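Local coordinates for mobilization protein A (PDB 2NS6) that nicks one strand of plasmid DNA at the origin of transfer, as the relaxase of the relaxosome that prepares the plasmid for conjugation, at residues N67-K72 / A158-A163; A95-G100 / A173-R178. All coordinates share one frame; numbering follows the deposited sequence.

Contact 1 (N67-K72 / A158-A163)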
loop_
_atom_site.group_PDB
_atom_site.type_symbol
_atom_site.label_atom_id
_atom_site.label_comp_id
_atom_site.label_asym_id
_atom_site.label_seq_id
_atom_site.Cartn_x
_atom_site.Cartn_y
_atom_site.Cartn_z
ATOM N N ASN A 67 -2.130 9.510 17.750
ATOM C CA ASN A 67 -1.003 8.609 17.931
ATOM C C ASN A 67 -1.251 7.271 17.242
ATOM O O ASN A 67 -0.778 6.226 17.696
ATOM C CB ASN A 67 -0.738 8.391 19.424
ATOM C CG ASN A 67 -0.146 9.620 20.101
ATOM O OD1 ASN A 67 0.960 10.063 19.765
ATOM N ND2 ASN A 67 -0.882 10.179 21.058
ATOM N N GLY A 68 -2.001 7.303 16.148
ATOM C CA GLY A 68 -2.280 6.082 15.418
ATOM C C GLY A 68 -1.472 6.025 14.136
ATOM O O GLY A 68 -1.005 7.055 13.650
ATOM N N ARG A 69 -1.309 4.825 13.590
ATOM C CA ARG A 69 -0.554 4.623 12.353
ATOM C C ARG A 69 -1.485 4.693 11.144
ATOM O O ARG A 69 -2.242 3.756 10.874
ATOM C CB ARG A 69 0.144 3.256 12.397
ATOM C CG ARG A 69 1.054 3.048 13.610
ATOM C CD ARG A 69 1.241 1.560 13.932
ATOM N NE ARG A 69 1.954 0.824 12.883
ATOM C CZ ARG A 69 3.267 0.894 12.670
ATOM N NH1 ARG A 69 4.028 1.672 13.434
ATOM N NH2 ARG A 69 3.822 0.173 11.702
ATOM N N LEU A 70 -1.429 5.806 10.420
ATOM C CA LEU A 70 -2.268 5.998 9.240
ATOM C C LEU A 70 -1.954 4.986 8.136
ATOM O O LEU A 70 -2.859 4.497 7.454
ATOM C CB LEU A 70 -2.094 7.421 8.698
ATOM C CG LEU A 70 -2.583 8.551 9.617
ATOM C CD1 LEU A 70 -2.046 9.871 9.109
ATOM C CD2 LEU A 70 -4.121 8.572 9.664
ATOM N N PHE A 71 -0.673 4.671 7.969
ATOM C CA PHE A 71 -0.261 3.714 6.951
ATOM C C PHE A 71 1.241 3.449 7.005
ATOM O O PHE A 71 1.999 4.214 7.594
ATOM C CB PHE A 71 -0.647 4.228 5.557
ATOM C CG PHE A 71 0.019 5.515 5.189
ATOM C CD1 PHE A 71 1.307 5.522 4.662
ATOM C CD2 PHE A 71 -0.616 6.729 5.421
ATOM C CE1 PHE A 71 1.953 6.717 4.374
ATOM C CE2 PHE A 71 0.019 7.933 5.136
ATOM C CZ PHE A 71 1.307 7.930 4.614
ATOM N N LYS A 72 1.647 2.347 6.388
ATOM C CA LYS A 72 3.042 1.939 6.301
ATOM C C LYS A 72 3.399 2.095 4.825
ATOM O O LYS A 72 2.868 1.383 3.964
ATOM C CB LYS A 72 3.184 0.474 6.720
ATOM C CG LYS A 72 4.613 -0.080 6.708
ATOM C CD LYS A 72 5.468 0.543 7.795
ATOM C CE LYS A 72 6.837 -0.113 7.887
ATOM N NZ LYS A 72 6.761 -1.490 8.462
ATOM N N ALA A 158 1.474 -7.449 12.258
ATOM C CA ALA A 158 2.391 -8.093 11.321
ATOM C C ALA A 158 3.489 -7.227 10.709
ATOM O O ALA A 158 4.529 -7.745 10.296
ATOM C CB ALA A 158 1.590 -8.771 10.204
ATOM N N LEU A 159 3.269 -5.920 10.635
ATOM C CA LEU A 159 4.268 -5.025 10.052
ATOM C C LEU A 159 5.203 -4.354 11.064
ATOM O O LEU A 159 6.042 -3.543 10.674
ATOM C CB LEU A 159 3.574 -3.939 9.228
ATOM C CG LEU A 159 3.070 -4.274 7.816
ATOM C CD1 LEU A 159 2.431 -5.648 7.760
ATOM C CD2 LEU A 159 2.107 -3.191 7.387
ATOM N N LYS A 160 5.070 -4.689 12.346
ATOM C CA LYS A 160 5.902 -4.078 13.384
ATOM C C LYS A 160 7.188 -4.829 13.771
ATOM O O LYS A 160 8.155 -4.208 14.192
ATOM C CB LYS A 160 5.073 -3.832 14.660
ATOM C CG LYS A 160 3.952 -2.783 14.533
ATOM C CD LYS A 160 3.223 -2.559 15.863
ATOM C CE LYS A 160 2.007 -1.645 15.703
ATOM N NZ LYS A 160 1.191 -1.492 16.966
ATOM N N PRO A 161 7.212 -6.169 13.655
ATOM C CA PRO A 161 8.433 -6.897 14.025
ATOM C C PRO A 161 9.701 -6.293 13.419
ATOM O O PRO A 161 9.668 -5.704 12.338
ATOM C CB PRO A 161 8.162 -8.306 13.512
ATOM C CG PRO A 161 6.681 -8.439 13.700
ATOM C CD PRO A 161 6.172 -7.102 13.190
ATOM N N LYS A 162 10.811 -6.442 14.136
ATOM C CA LYS A 162 12.107 -5.929 13.712
ATOM C C LYS A 162 12.623 -6.654 12.479
ATOM O O LYS A 162 13.250 -6.050 11.605
ATOM C CB LYS A 162 13.111 -6.068 14.848
ATOM N N ALA A 163 12.354 -7.951 12.416
ATOM C CA ALA A 163 12.787 -8.771 11.293
ATOM C C ALA A 163 11.979 -8.497 10.035
ATOM O O ALA A 163 12.367 -8.915 8.945
ATOM C CB ALA A 163 12.674 -10.254 11.663
#
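R69 and K160 meet through their aliphatic parts, and K72 lies against L159; these two pairs supply essentially all of the 205 Å² buried between N67-K72 and A158-A163. In the apolar share, CB of K72 sits 3.9 Å from CD2 of L159, the two side chains running past each other in opposite senses. Further out, CD of R69 comes to 3.7 Å from CE of K160. The K160 chain, extended beyond CG, crosses R69 at a slant, and its CG lies 4.1 Å above the guanidinium plane of R69, shifted toward the rim of that group.

NZ of K72 comes to 3.1 Å from the backbone O of L159, because the chain starts with CG anti to the backbone N (chi1 -179°) and then bends at chi2 and chi4. Both residues are buried, and W164, at the start of helix 164-181, touches both side chains. The like charges of the outer pair stay apart, with NE of R69 4.8 Å from NZ of K160. Each has an acidic partner that should offset the repulsion: R69 pairs with E126 and K160 with E157, both as salt bridges.

Backbone hydrogen bonds tie segment 67-72 to strands on both of its edges, L70 and F71 to G10 and K72 to I124, which place K72 between strands 5-10 and 117-124. The contact thus lays the loop preceding helix 164-181 against the entry to strand 71-77 of the five-stranded antiparallel sheet of this relaxase fold.

Contact 2 (A95-G100 / A173-R178). With MN (manganese (II) ion), chain D.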
loop_
_atom_site.group_PDB
_atom_site.type_symbol
_atom_site.label_atom_id
_atom_site.label_comp_id
_atom_site.label_asym_id
_atom_site.label_seq_id
_atom_site.Cartn_x
_atom_site.Cartn_y
_atom_site.Cartn_z
ATOM N N ALA A 95 2.415 -6.702 -3.763
ATOM C CA ALA A 95 1.473 -6.039 -2.864
ATOM C C ALA A 95 0.593 -7.088 -2.177
ATOM O O ALA A 95 0.330 -7.015 -0.972
ATOM C CB ALA A 95 0.606 -5.053 -3.637
ATOM N N GLN A 96 0.130 -8.058 -2.957
ATOM C CA GLN A 96 -0.702 -9.129 -2.428
ATOM C C GLN A 96 0.090 -9.905 -1.389
ATOM O O GLN A 96 -0.438 -10.293 -0.351
ATOM C CB GLN A 96 -1.122 -10.084 -3.551
ATOM C CG GLN A 96 -2.250 -9.554 -4.388
ATOM C CD GLN A 96 -3.389 -9.066 -3.513
ATOM O OE1 GLN A 96 -3.900 -9.809 -2.658
ATOM N NE2 GLN A 96 -3.778 -7.815 -3.701
ATOM N N HIS A 97 1.363 -10.133 -1.681
ATOM C CA HIS A 97 2.213 -10.867 -0.771
ATOM C C HIS A 97 2.226 -10.241 0.617
ATOM O O HIS A 97 2.226 -10.947 1.612
ATOM C CB HIS A 97 3.643 -10.935 -1.301
ATOM C CG HIS A 97 4.561 -11.736 -0.429
ATOM N ND1 HIS A 97 4.556 -13.113 -0.411
ATOM C CD2 HIS A 97 5.461 -11.349 0.504
ATOM C CE1 HIS A 97 5.411 -13.543 0.500
ATOM N NE2 HIS A 97 5.971 -12.492 1.070
ATOM N N LEU A 98 2.227 -8.914 0.681
ATOM C CA LEU A 98 2.262 -8.221 1.960
ATOM C C LEU A 98 0.896 -7.915 2.601
ATOM O O LEU A 98 0.819 -7.724 3.810
ATOM C CB LEU A 98 3.047 -6.908 1.804
ATOM C CG LEU A 98 4.518 -6.991 1.358
ATOM C CD1 LEU A 98 5.117 -5.585 1.225
ATOM C CD2 LEU A 98 5.311 -7.799 2.371
ATOM N N THR A 99 -0.174 -7.897 1.809
ATOM C CA THR A 99 -1.510 -7.534 2.303
ATOM C C THR A 99 -2.615 -8.567 2.059
ATOM O O THR A 99 -3.746 -8.400 2.530
ATOM C CB THR A 99 -1.992 -6.279 1.596
ATOM O OG1 THR A 99 -2.264 -6.606 0.230
ATOM C CG2 THR A 99 -0.916 -5.183 1.640
ATOM N N GLY A 100 -2.283 -9.617 1.316
ATOM C CA GLY A 100 -3.257 -10.631 0.956
ATOM C C GLY A 100 -3.809 -11.566 2.010
ATOM O O GLY A 100 -4.978 -11.963 1.943
ATOM N N ALA A 173 13.104 -9.607 -3.196
ATOM C CA ALA A 173 14.165 -10.185 -4.025
ATOM C C ALA A 173 13.681 -11.448 -4.735
ATOM O O ALA A 173 13.823 -11.582 -5.948
ATOM C CB ALA A 173 15.379 -10.507 -3.159
ATOM N N ASP A 174 13.117 -12.368 -3.958
ATOM C CA ASP A 174 12.586 -13.630 -4.464
ATOM C C ASP A 174 11.539 -13.364 -5.549
ATOM O O ASP A 174 11.434 -14.110 -6.524
ATOM C CB ASP A 174 11.979 -14.419 -3.290
ATOM C CG ASP A 174 11.234 -15.684 -3.725
ATOM O OD1 ASP A 174 11.842 -16.562 -4.376
ATOM O OD2 ASP A 174 10.030 -15.800 -3.391
ATOM N N HIS A 175 10.778 -12.285 -5.382
ATOM C CA HIS A 175 9.743 -11.919 -6.342
ATOM C C HIS A 175 10.343 -11.327 -7.614
ATOM O O HIS A 175 10.048 -11.791 -8.716
ATOM C CB HIS A 175 8.760 -10.929 -5.698
ATOM C CG HIS A 175 7.700 -11.591 -4.875
ATOM N ND1 HIS A 175 6.455 -11.903 -5.379
ATOM C CD2 HIS A 175 7.722 -12.067 -3.606
ATOM C CE1 HIS A 175 5.755 -12.542 -4.457
ATOM N NE2 HIS A 175 6.501 -12.654 -3.373
ATOM N N ALA A 176 11.182 -10.308 -7.468
ATOM C CA ALA A 176 11.814 -9.695 -8.634
ATOM C C ALA A 176 12.619 -10.751 -9.404
ATOM O O ALA A 176 12.471 -10.880 -10.614
ATOM C CB ALA A 176 12.725 -8.545 -8.201
ATOM N N ASN A 177 13.454 -11.509 -8.699
ATOM C CA ASN A 177 14.264 -12.541 -9.335
ATOM C C ASN A 177 13.401 -13.520 -10.124
ATOM O O ASN A 177 13.644 -13.769 -11.307
ATOM C CB ASN A 177 15.075 -13.294 -8.279
ATOM C CG ASN A 177 16.161 -12.433 -7.659
ATOM O OD1 ASN A 177 16.662 -12.723 -6.572
ATOM N ND2 ASN A 177 16.534 -11.366 -8.356
ATOM N N ARG A 178 12.385 -14.071 -9.469
ATOM C CA ARG A 178 11.488 -15.013 -10.125
ATOM C C ARG A 178 10.927 -14.406 -11.415
ATOM O O ARG A 178 10.945 -15.044 -12.466
ATOM C CB ARG A 178 10.334 -15.381 -9.184
ATOM C CG ARG A 178 9.391 -16.426 -9.750
ATOM C CD ARG A 178 7.939 -16.160 -9.359
ATOM N NE ARG A 178 7.448 -14.894 -9.906
ATOM C CZ ARG A 178 7.535 -13.718 -9.286
ATOM N NH1 ARG A 178 7.068 -12.622 -9.867
ATOM N NH2 ARG A 178 8.070 -13.640 -8.078
HETATM MN MN MN D . 3.948 -14.308 -2.474
#
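A manganese ion at the meeting of helices 84-99 and 164-181 marks this contact, in which H175 points its edge at H97. H97 holds the metal through ND1 at 2.5 Å. H175 turns the edge of its ring to the same ion, which lies in the ring plane, but CE1 and NE2 of H175 are both 3.2 Å from the manganese, too far for a coordination bond; within the two segments the metal bond comes from H97.

The rings themselves form an edge-to-face, or T-shaped, pair: centroids 4.9 Å apart, planes inclined at 60°. NE2 of H175 stands 3.4 Å above the H97 plane, displaced toward the rim, and is 3.6 Å from ND1 of H97. With CG anti to the backbone N (chi1 -177°), the H97 ring is carried toward helix 164-181. ND1 of H175 is hydrogen-bonded to OE1 of E93, which should limit rotation of the imidazole; E93 also forms a salt bridge with R178, and F94 adds a second edge-to-face contact to H175.

Toward the end of helix 84-99, T99 turns its hydroxyl back to the helix backbone, OG1 donating to O of A95 over 2.9 Å from above the carbonyl plane. That oxygen also accepts from N of T99. The buried area is just 80 Å². This ion is distinct from the manganese bound by H111, H119 and H121 and from that at H45 and Q96, the last contributed by segment 95-100. The geometry is that of a small helix-helix contact made by a T-shaped histidine pair, with a manganese ion coordinated by one of its rings.

Overall arrangement
From the N terminus, after strand 5-10, helix 18-26, strand 38-44 and helix 53-63, the chain reaches N67-K72, which leads into strand 71-77, and then helix 84-99, near whose end A95-G100 lies. Strands 106-113 and 117-124 follow before A158-A163, where contact 1 closes its loop, and helix 164-181, where A173-R178 closes the loop of contact 2. The segments alternate, so the two loops cross instead of nesting. Their centres are 19 Å apart, and the nearest atoms, about 5 Å apart, do not touch. Together the contacts fasten helix 164-181 and the loop before it to strand 71-77 and helix 84-99, consecutive elements of the chain.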